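Local atomic coordinates of C alpha-dehydrogenase (Sphingobium sp. SYK-6, PDB entry 4YAC), a protein that binds NADH and, as a short-chain dehydrogenase/reductase, probably oxidises alcohol groups at the C-alpha position of lignin-derived aryl ethers with NAD(+) as hydride acceptor. Residues A147-P152 against K260-E265. Residues are numbered along the deposited sequence; the frame is centred on the assembly and turned at random.
Sequences AFVALP and KARDQE
Van der Waals contact between a methyl and the flat face of a guanidinium carries this interaction: CG2 of Val149 sits over the centre of one face of the Arg262 guanidinium, 3.4 Å from Arg262 CZ. The same methyl is 3.5 Å from NH2 and 3.7 Å from NH1 of Arg262, as expected for a group centred on the plane. With CG1 of Val149 anti to the backbone N (chi1 -170°), CG2 falls anti to the carbonyl carbon and is the branch that meets the guanidinium; CG1 stays farther off, 4.1 Å from Arg262 NH1. A bend at chi3 (-71°) turns the guanidinium out of the line of the arginine chain, and the two side chains cross at about a right angle.

The polar component is slight: Phe148 O approaches Arg262 NE obliquely at 3.7 Å, too far for a hydrogen bond. Outside the two segments, NH1 forms a salt bridge with Glu215 and NH2 a hydrogen bond with Gln259. Replacing Arg262 with an alanine would probably uncover the Val149 methyl and leave Glu215 without this cationic mate.

Helix 255-271 also faces the second subunit, where Glu265 forms a salt bridge with Arg172 of that subunit. The contact joins this C-terminal helix to the loop after strand 137-142 of the parallel Rossmann-type sheet, in the short-chain dehydrogenase/reductase fold.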
loop_
_atom_site.group_PDB
_atom_site.type_symbol
_atom_site.label_atom_id
_atom_site.label_comp_id
_atom_site.label_asym_id
_atom_site.label_seq_id
_atom_site.Cartn_x
_atom_site.Cartn_y
_atom_site.Cartn_z
ATOM N N ALA A 147 2.348 -6.756 -4.131
ATOM C CA ALA A 147 2.578 -5.906 -2.970
ATOM C C ALA A 147 4.060 -5.532 -2.869
ATOM O O ALA A 147 4.458 -4.802 -1.962
ATOM C CB ALA A 147 2.117 -6.604 -1.700
ATOM N N PHE A 148 4.867 -6.046 -3.798
ATOM C CA PHE A 148 6.300 -5.755 -3.848
ATOM C C PHE A 148 6.756 -5.279 -5.223
ATOM O O PHE A 148 7.793 -4.623 -5.343
ATOM C CB PHE A 148 7.118 -6.990 -3.475
ATOM C CG PHE A 148 7.079 -7.327 -2.016
ATOM C CD1 PHE A 148 7.983 -6.757 -1.138
ATOM C CD2 PHE A 148 6.148 -8.224 -1.525
ATOM C CE1 PHE A 148 7.954 -7.067 0.207
ATOM C CE2 PHE A 148 6.114 -8.539 -0.184
ATOM C CZ PHE A 148 7.019 -7.959 0.684
ATOM N N VAL A 149 5.999 -5.635 -6.256
ATOM C CA VAL A 149 6.439 -5.425 -7.632
ATOM C C VAL A 149 5.352 -4.836 -8.516
ATOM O O VAL A 149 4.361 -5.496 -8.825
ATOM C CB VAL A 149 6.917 -6.742 -8.272
ATOM C CG1 VAL A 149 7.604 -6.468 -9.608
ATOM C CG2 VAL A 149 7.856 -7.479 -7.333
ATOM N N ALA A 150 5.559 -3.594 -8.940
ATOM C CA ALA A 150 4.677 -2.958 -9.916
ATOM C C ALA A 150 4.993 -3.484 -11.317
ATOM O O ALA A 150 6.159 -3.669 -11.666
ATOM C CB ALA A 150 4.826 -1.447 -9.864
ATOM N N LEU A 151 3.946 -3.725 -12.102
ATOM C CA LEU A 151 4.066 -4.300 -13.441
ATOM C C LEU A 151 3.239 -3.485 -14.425
ATOM O O LEU A 151 2.294 -2.808 -14.023
ATOM C CB LEU A 151 3.584 -5.755 -13.450
ATOM C CG LEU A 151 4.540 -6.956 -13.496
ATOM C CD1 LEU A 151 5.985 -6.622 -13.172
ATOM C CD2 LEU A 151 4.023 -8.028 -12.547
ATOM N N PRO A 152 3.580 -3.550 -15.720
ATOM C CA PRO A 152 2.705 -2.878 -16.684
ATOM C C PRO A 152 1.274 -3.419 -16.628
ATOM O O PRO A 152 1.073 -4.631 -16.566
ATOM C CB PRO A 152 3.360 -3.187 -18.036
ATOM C CG PRO A 152 4.778 -3.467 -17.722
ATOM C CD PRO A 152 4.781 -4.111 -16.363
ATOM N N LYS A 260 16.217 -7.856 -3.793
ATOM C CA LYS A 260 17.423 -7.211 -3.277
ATOM C C LYS A 260 17.748 -5.958 -4.074
ATOM O O LYS A 260 18.193 -4.952 -3.518
ATOM C CB LYS A 260 18.621 -8.160 -3.332
ATOM C CG LYS A 260 18.640 -9.261 -2.286
ATOM C CD LYS A 260 19.888 -10.112 -2.469
ATOM C CE LYS A 260 20.040 -11.168 -1.394
ATOM N NZ LYS A 260 21.357 -11.853 -1.524
ATOM N N ALA A 261 17.540 -6.035 -5.384
ATOM C CA ALA A 261 17.812 -4.916 -6.277
ATOM C C ALA A 261 16.825 -3.781 -6.033
ATOM O O ALA A 261 17.210 -2.612 -5.978
ATOM C CB ALA A 261 17.750 -5.369 -7.723
ATOM N N ARG A 262 15.551 -4.134 -5.896
ATOM C CA ARG A 262 14.523 -3.155 -5.575
ATOM C C ARG A 262 14.823 -2.497 -4.232
ATOM O O ARG A 262 14.694 -1.283 -4.086
ATOM C CB ARG A 262 13.140 -3.811 -5.553
ATOM C CG ARG A 262 12.594 -4.143 -6.935
ATOM C CD ARG A 262 11.157 -4.646 -6.860
ATOM N NE ARG A 262 11.069 -5.984 -6.280
ATOM C CZ ARG A 262 11.213 -7.115 -6.967
ATOM N NH1 ARG A 262 11.456 -7.086 -8.271
ATOM N NH2 ARG A 262 11.111 -8.282 -6.345
ATOM N N ASP A 263 15.235 -3.303 -3.257
ATOM C CA ASP A 263 15.598 -2.785 -1.943
ATOM C C ASP A 263 16.789 -1.828 -2.033
ATOM O O ASP A 263 16.780 -0.761 -1.421
ATOM C CB ASP A 263 15.940 -3.929 -0.982
ATOM C CG ASP A 263 14.769 -4.864 -0.728
ATOM O OD1 ASP A 263 13.602 -4.446 -0.893
ATOM O OD2 ASP A 263 15.026 -6.027 -0.354
ATOM N N GLN A 264 17.812 -2.215 -2.791
ATOM C CA GLN A 264 19.037 -1.425 -2.883
ATOM C C GLN A 264 18.756 -0.043 -3.462
ATOM O O GLN A 264 19.402 0.935 -3.088
ATOM C CB GLN A 264 20.086 -2.148 -3.735
ATOM C CG GLN A 264 21.478 -1.558 -3.619
ATOM C CD GLN A 264 22.007 -1.613 -2.199
ATOM O OE1 GLN A 264 21.910 -2.641 -1.530
ATOM N NE2 GLN A 264 22.550 -0.499 -1.727
ATOM N N GLU A 265 17.790 0.029 -4.373
ATOM C CA GLU A 265 17.364 1.304 -4.939
ATOM C C GLU A 265 16.964 2.277 -3.835
ATOM O O GLU A 265 17.406 3.427 -3.816
ATOM C CB GLU A 265 16.191 1.101 -5.899
ATOM C CG GLU A 265 16.484 1.514 -7.326
ATOM C CD GLU A 265 15.273 1.393 -8.233
ATOM O OE1 GLU A 265 14.134 1.431 -7.721
ATOM O OE2 GLU A 265 15.461 1.255 -9.459
#